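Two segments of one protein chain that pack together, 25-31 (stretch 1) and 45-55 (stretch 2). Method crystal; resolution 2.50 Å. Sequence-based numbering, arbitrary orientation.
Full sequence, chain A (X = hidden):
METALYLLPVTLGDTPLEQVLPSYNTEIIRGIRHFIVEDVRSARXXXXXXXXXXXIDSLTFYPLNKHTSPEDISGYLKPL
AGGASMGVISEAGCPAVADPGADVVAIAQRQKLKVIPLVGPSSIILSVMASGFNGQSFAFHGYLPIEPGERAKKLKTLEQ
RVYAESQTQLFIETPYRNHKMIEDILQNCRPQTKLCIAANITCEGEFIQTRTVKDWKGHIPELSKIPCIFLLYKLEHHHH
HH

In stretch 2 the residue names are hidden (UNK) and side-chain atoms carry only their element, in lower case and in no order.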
ATOM      1  N   ASN A  25      12.933   1.520 -11.364  1.00 35.72           N
ATOM      2  CA  ASN A  25      12.205   0.387 -11.912  1.00 35.05           C
ATOM      3  C   ASN A  25      12.539   0.151 -13.378  1.00 35.60           C
ATOM      4  O   ASN A  25      12.512  -0.985 -13.842  1.00 34.58           O
ATOM      5  CB  ASN A  25      10.703   0.607 -11.747  1.00 34.70           C
ATOM      6  CG  ASN A  25      10.298   0.750 -10.297  1.00 33.36           C
ATOM      7  OD1 ASN A  25      11.106   1.145  -9.455  1.00 33.69           O
ATOM      8  ND2 ASN A  25       9.041   0.454  -9.998  1.00 31.32           N
ATOM      9  N   THR A  26      12.876   1.218 -14.099  1.00 41.62           N
ATOM     10  CA  THR A  26      13.206   1.088 -15.514  1.00 41.37           C
ATOM     11  C   THR A  26      14.587   0.448 -15.668  1.00 41.65           C
ATOM     12  O   THR A  26      14.837  -0.303 -16.612  1.00 41.10           O
ATOM     13  CB  THR A  26      13.209   2.466 -16.237  1.00 44.37           C
ATOM     14  OG1 THR A  26      12.101   3.248 -15.789  1.00 41.25           O
ATOM     15  CG2 THR A  26      13.096   2.282 -17.757  1.00 44.61           C
ATOM     16  N   GLU A  27      15.484   0.750 -14.736  1.00 34.14           N
ATOM     17  CA  GLU A  27      16.831   0.198 -14.783  1.00 34.72           C
ATOM     18  C   GLU A  27      16.813  -1.319 -14.685  1.00 33.88           C
ATOM     19  O   GLU A  27      17.469  -2.007 -15.468  1.00 33.13           O
ATOM     20  CB  GLU A  27      17.691   0.760 -13.647  1.00 48.35           C
ATOM     21  CG  GLU A  27      18.091   2.218 -13.807  1.00 52.21           C
ATOM     22  CD  GLU A  27      18.868   2.721 -12.604  1.00 55.09           C
ATOM     23  OE1 GLU A  27      19.841   2.040 -12.206  1.00 53.54           O
ATOM     24  OE2 GLU A  27      18.502   3.789 -12.058  1.00 56.15           O
ATOM     25  N   ILE A  28      16.067  -1.851 -13.722  1.00 25.20           N
ATOM     26  CA  ILE A  28      16.035  -3.293 -13.573  1.00 25.98           C
ATOM     27  C   ILE A  28      15.182  -3.943 -14.665  1.00 25.60           C
ATOM     28  O   ILE A  28      15.466  -5.050 -15.114  1.00 22.35           O
ATOM     29  CB  ILE A  28      15.562  -3.721 -12.136  1.00 33.84           C
ATOM     30  CG1 ILE A  28      14.069  -3.517 -11.973  1.00 33.30           C
ATOM     31  CG2 ILE A  28      16.296  -2.913 -11.071  1.00 33.77           C
ATOM     32  CD1 ILE A  28      13.215  -4.685 -12.436  1.00 47.06           C
ATOM     33  N   ILE A  29      14.146  -3.259 -15.122  1.00 32.33           N
ATOM     34  CA  ILE A  29      13.344  -3.854 -16.179  1.00 36.09           C
ATOM     35  C   ILE A  29      14.228  -4.139 -17.395  1.00 36.96           C
ATOM     36  O   ILE A  29      14.114  -5.194 -18.018  1.00 34.93           O
ATOM     37  CB  ILE A  29      12.183  -2.948 -16.591  1.00 36.67           C
ATOM     38  CG1 ILE A  29      11.082  -3.032 -15.523  1.00 36.67           C
ATOM     39  CG2 ILE A  29      11.687  -3.352 -17.981  1.00 35.78           C
ATOM     40  CD1 ILE A  29       9.991  -1.974 -15.643  1.00 46.34           C
ATOM     41  N   ARG A  30      15.107  -3.190 -17.717  1.00 68.18           N
ATOM     42  CA  ARG A  30      16.032  -3.326 -18.839  1.00 70.48           C
ATOM     43  C   ARG A  30      16.845  -4.613 -18.721  1.00 73.86           C
ATOM     44  O   ARG A  30      17.340  -5.146 -19.721  1.00 74.67           O
ATOM     45  CB  ARG A  30      16.991  -2.132 -18.884  1.00 43.69           C
ATOM     46  CG  ARG A  30      16.356  -0.853 -19.385  1.00 44.59           C
ATOM     47  CD  ARG A  30      17.280   0.333 -19.242  1.00 42.88           C
ATOM     48  NE  ARG A  30      16.614   1.561 -19.664  1.00 43.97           N
ATOM     49  CZ  ARG A  30      16.864   2.766 -19.156  1.00 44.50           C
ATOM     50  NH1 ARG A  30      17.772   2.912 -18.197  1.00 43.13           N
ATOM     51  NH2 ARG A  30      16.192   3.821 -19.599  1.00 42.49           N
ATOM     52  N   GLY A  31      16.988  -5.107 -17.494  1.00 61.65           N
ATOM     53  CA  GLY A  31      17.747  -6.322 -17.277  1.00 62.20           C
ATOM     54  C   GLY A  31      16.954  -7.591 -17.518  1.00 63.64           C
ATOM     55  O   GLY A  31      17.409  -8.499 -18.213  1.00 64.90           O
ATOM     56  N   UNK A  45       2.782  -4.230 -24.234  1.00 61.80           N
ATOM     57  CA  UNK A  45       2.561  -2.816 -24.530  1.00 60.33           C
ATOM     58  C   UNK A  45       3.231  -1.974 -23.451  1.00 56.10           C
ATOM     59  O   UNK A  45       3.868  -0.962 -23.736  1.00 55.02           O
ATOM     60  c   UNK A  45       1.066  -2.497 -24.562  1.00107.35           C
ATOM     61  c   UNK A  45      -1.297  -1.361 -27.431  1.00129.42           C
ATOM     62  n   UNK A  45      -1.516  -0.133 -27.883  1.00132.86           N
ATOM     63  c   UNK A  45       0.259  -3.348 -25.534  1.00114.41           C
ATOM     64  n   UNK A  45      -1.437  -1.629 -26.135  1.00125.93           N
ATOM     65  n   UNK A  45      -0.935  -2.320 -28.276  1.00131.68           N
ATOM     66  c   UNK A  45      -1.216  -2.945 -25.534  1.00119.07           C
ATOM     67  N   UNK A  46       3.085  -2.403 -22.204  1.00 55.56           N
ATOM     68  CA  UNK A  46       3.679  -1.697 -21.077  1.00 51.94           C
ATOM     69  C   UNK A  46       5.189  -1.531 -21.190  1.00 50.59           C
ATOM     70  O   UNK A  46       5.710  -0.428 -21.017  1.00 49.76           O
ATOM     71  c   UNK A  46       4.496  -0.192 -16.906  1.00 47.64           C
ATOM     72  c   UNK A  46       5.898  -2.145 -16.947  1.00 45.69           C
ATOM     73  c   UNK A  46       4.132  -1.901 -18.599  1.00 48.16           C
ATOM     74  c   UNK A  46       5.195  -2.627 -18.053  1.00 47.58           C
ATOM     75  c   UNK A  46       5.549  -0.928 -16.372  1.00 45.34           C
ATOM     76  c   UNK A  46       3.787  -0.683 -18.021  1.00 48.53           C
ATOM     77  c   UNK A  46       3.369  -2.427 -19.776  1.00 50.74           C
ATOM     78  N   UNK A  47       5.895  -2.626 -21.455  1.00 43.93           N
ATOM     79  CA  UNK A  47       7.349  -2.561 -21.563  1.00 44.76           C
ATOM     80  C   UNK A  47       7.779  -1.615 -22.680  1.00 45.30           C
ATOM     81  O   UNK A  47       8.892  -1.094 -22.659  1.00 44.90           O
ATOM     82  c   UNK A  47       8.616  -4.511 -19.419  1.00 45.22           C
ATOM     83  c   UNK A  47       8.361  -6.320 -21.127  1.00 45.34           C
ATOM     84  c   UNK A  47       7.831  -4.983 -20.642  1.00 46.75           C
ATOM     85  c   UNK A  47       7.939  -3.961 -21.788  1.00 48.73           C
ATOM     86  N   UNK A  48       6.893  -1.391 -23.649  1.00 53.63           N
ATOM     87  CA  UNK A  48       7.182  -0.491 -24.763  1.00 55.89           C
ATOM     88  C   UNK A  48       7.220   0.932 -24.239  1.00 56.66           C
ATOM     89  O   UNK A  48       8.088   1.723 -24.610  1.00 55.17           O
ATOM     90  c   UNK A  48       6.105  -0.603 -25.851  1.00 79.89           C
ATOM     91  c   UNK A  48       8.860  -1.295 -27.879  1.00 84.05           C
ATOM     92  n   UNK A  48       9.505  -0.795 -26.640  1.00 85.66           N
ATOM     93  c   UNK A  48       6.457  -1.505 -27.044  1.00 83.13           C
ATOM     94  c   UNK A  48       7.415  -0.830 -28.036  1.00 84.19           C
ATOM     95  N   UNK A  49       6.268   1.248 -23.369  1.00 46.22           N
ATOM     96  CA  UNK A  49       6.173   2.570 -22.772  1.00 47.66           C
ATOM     97  C   UNK A  49       7.310   2.772 -21.760  1.00 47.54           C
ATOM     98  O   UNK A  49       7.724   3.900 -21.487  1.00 46.13           O
ATOM     99  c   UNK A  49       3.935   6.428 -21.391  1.00 76.96           C
ATOM    100  c   UNK A  49       4.807   2.715 -22.099  1.00 70.91           C
ATOM    101  n   UNK A  49       4.377   7.375 -20.325  1.00 78.18           N
ATOM    102  c   UNK A  49       4.144   4.079 -22.278  1.00 74.38           C
ATOM    103  c   UNK A  49       4.787   5.161 -21.418  1.00 76.52           C
ATOM    104  N   UNK A  50       7.821   1.671 -21.217  1.00 57.60           N
ATOM    105  CA  UNK A  50       8.913   1.730 -20.248  1.00 58.49           C
ATOM    106  C   UNK A  50      10.241   2.049 -20.920  1.00 60.12           C
ATOM    107  O   UNK A  50      11.040   2.816 -20.385  1.00 60.34           O
ATOM    108  c   UNK A  50       7.795  -0.028 -18.866  1.00 65.15           C
ATOM    109  c   UNK A  50       9.096   0.394 -19.512  1.00 64.68           C
ATOM    110  c   UNK A  50      10.213   0.525 -18.480  1.00 62.96           C
ATOM    111  N   UNK A  51      10.481   1.436 -22.077  1.00 66.02           N
ATOM    112  CA  UNK A  51      11.717   1.642 -22.830  1.00 68.62           C
ATOM    113  C   UNK A  51      11.520   1.246 -24.298  1.00 70.45           C
ATOM    114  O   UNK A  51      11.038   0.150 -24.593  1.00 71.06           O
ATOM    115  c   UNK A  51      14.221   1.223 -22.720  1.00 71.58           C
ATOM    116  c   UNK A  51      12.848   0.801 -22.225  1.00 71.70           C
ATOM    117  o   UNK A  51      15.168   1.254 -21.905  1.00 70.56           O
ATOM    118  o   UNK A  51      14.352   1.519 -23.925  1.00 72.44           O
ATOM    119  N   UNK A  52      11.894   2.137 -25.213  1.00 89.56           N
ATOM    120  CA  UNK A  52      11.754   1.870 -26.642  1.00 92.46           C
ATOM    121  C   UNK A  52      12.723   0.798 -27.111  1.00 92.19           C
ATOM    122  O   UNK A  52      12.389  -0.015 -27.974  1.00 90.15           O
ATOM    123  c   UNK A  52      10.066   4.597 -26.750  1.00121.18           C
ATOM    124  c   UNK A  52      11.337   6.708 -26.903  1.00129.64           C
ATOM    125  n   UNK A  52      12.101   7.625 -26.319  1.00131.33           N
ATOM    126  n   UNK A  52      10.898   5.666 -26.202  1.00126.74           N
ATOM    127  c   UNK A  52      10.748   3.884 -27.906  1.00114.89           C
ATOM    128  c   UNK A  52      12.003   3.143 -27.463  1.00108.58           C
ATOM    129  n   UNK A  52      11.024   6.830 -28.188  1.00130.69           N
ATOM    130  N   UNK A  53      13.920   0.800 -26.531  1.00 56.45           N
ATOM    131  CA  UNK A  53      14.974  -0.144 -26.900  1.00 55.57           C
ATOM    132  C   UNK A  53      14.734  -1.598 -26.507  1.00 51.10           C
ATOM    133  O   UNK A  53      15.336  -2.498 -27.082  1.00 50.45           O
ATOM    134  o   UNK A  53      17.245   0.698 -29.644  1.00118.29           O
ATOM    135  c   UNK A  53      16.314   0.320 -26.317  1.00111.77           C
ATOM    136  o   UNK A  53      17.150   2.420 -28.286  1.00119.56           O
ATOM    137  c   UNK A  53      17.275   1.193 -28.497  1.00119.40           C
ATOM    138  c   UNK A  53      17.476   0.269 -27.304  1.00117.27           C
ATOM    139  N   UNK A  54      13.867  -1.836 -25.531  1.00 53.69           N
ATOM    140  CA  UNK A  54      13.593  -3.203 -25.108  1.00 49.42           C
ATOM    141  C   UNK A  54      12.959  -4.022 -26.229  1.00 48.63           C
ATOM    142  O   UNK A  54      11.746  -3.967 -26.453  1.00 47.14           O
ATOM    143  c   UNK A  54      12.305  -4.675 -23.546  1.00 63.13           C
ATOM    144  c   UNK A  54      14.751  -3.044 -22.298  1.00 62.26           C
ATOM    145  c   UNK A  54      13.335  -2.554 -22.708  1.00 63.69           C
ATOM    146  c   UNK A  54      12.658  -3.235 -23.895  1.00 64.73           C
ATOM    147  N   UNK A  55      13.784  -4.786 -26.932  1.00 54.77           N
ATOM    148  CA  UNK A  55      13.293  -5.605 -28.029  1.00 56.30           C
ATOM    149  C   UNK A  55      12.300  -6.652 -27.530  1.00 58.70           C
ATOM    150  O   UNK A  55      12.692  -7.640 -26.902  1.00 58.77           O
ATOM    151  o   UNK A  55      14.745  -8.248 -30.029  1.00 62.62           O
ATOM    152  c   UNK A  55      14.021  -7.256 -29.799  1.00 64.83           C
ATOM    153  o   UNK A  55      12.953  -7.024 -30.406  1.00 62.40           O
ATOM    154  c   UNK A  55      14.468  -6.280 -28.738  1.00 66.98           C
TER

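Position 45 carries seven side-chain atoms: three carbons, a nitrogen, then a carbon bearing two more nitrogens. That terminal planar group is a guanidinium, so the residue is Arg-45. Its side chain makes no contact with stretch 1 and is poorly ordered.

Position 46 has one carbon leading into a six-membered ring made of carbon alone, with no hydroxyl, which identifies Phe-46. Its CA-to-CB bond points sideways, but chi1 of 170° (t) brings the ring nearer, so that Phe-46 CE2 lies 4.3 Å from CD1 of Ile-29.

At position 47 there are four carbons, forked at the second, the pattern of Leu-47. With chi1 m and chi2 t, Leu-47 CD2 reaches 3.6 Å from CG2 of Ile-29, a close apolar contact.

Positions 48 and 49 each show four carbons in a row ending in nitrogen, hence Lys-48 and Lys-49. Neither reaches stretch 1. The NZ of Lys-48 instead makes a weak hydrogen bond of 3.3 Å to the backbone O of position 52, within its own stretch.

Position 50 has three carbons, the first carrying the other two: Val-50. Its CA-to-CB bond points toward stretch 1, and Val-50 CA lies 6.4 Å from the CA of Thr-26. Val-50 CG1 is 3.5 Å from Thr-26 CG2 and 3.8 Å from Ile-29 CD1, so one methyl touches both residues.

Position 51 has two carbons, the second carrying two oxygens. This short carboxylate is Asp-51, the first residue after the helix to leave helical phi/psi, at -159/129. Asp-51 OD2 accepts a hydrogen bond from Arg-30 NE at 2.7 Å with an N-H...acceptor angle of 162°, part of a salt bridge. The other oxygen, Asp-51 OD1, accepts one from the backbone N of position 53, also at 2.7 Å.

Position 52 again has seven side-chain atoms, three carbons, a nitrogen, then a carbon carrying two more nitrogens, and is Arg-52, poorly ordered and clear of stretch 1. Position 53 has three carbons, the third carrying two oxygens, one carbon more than Asp-51: Glu-53. Its side chain makes no contact with stretch 1.

Position 54 has four carbons, forked at the first, with one arm two carbons long, as in Ile-54. Its CA-to-CB bond points toward stretch 1, and Ile-54 CD1 lies 3.7 Å from Arg-30 CA and 4.0 Å from Arg-30 CG. Position 55, with two carbons and two oxygens on the second, is Asp-55, which makes no contact with stretch 1.

The contact joins an apolar patch to a charged clasp. The helices run at 116° to each other, with axes 11.1 Å apart at closest approach, and Ile-29 touches Phe-46, Leu-47 and Val-50 across that gap. Past the end of the second helix, Arg-30 NE approaches Asp-51 OD2 near the guanidinium plane, a direction suited to its N-H, while Ile-54 packs against the backbone and aliphatic part of the same arginine. Together the two stretches bury 333 Å², both sides summed.

Stretch 2 45-55: RFLKKVDREID
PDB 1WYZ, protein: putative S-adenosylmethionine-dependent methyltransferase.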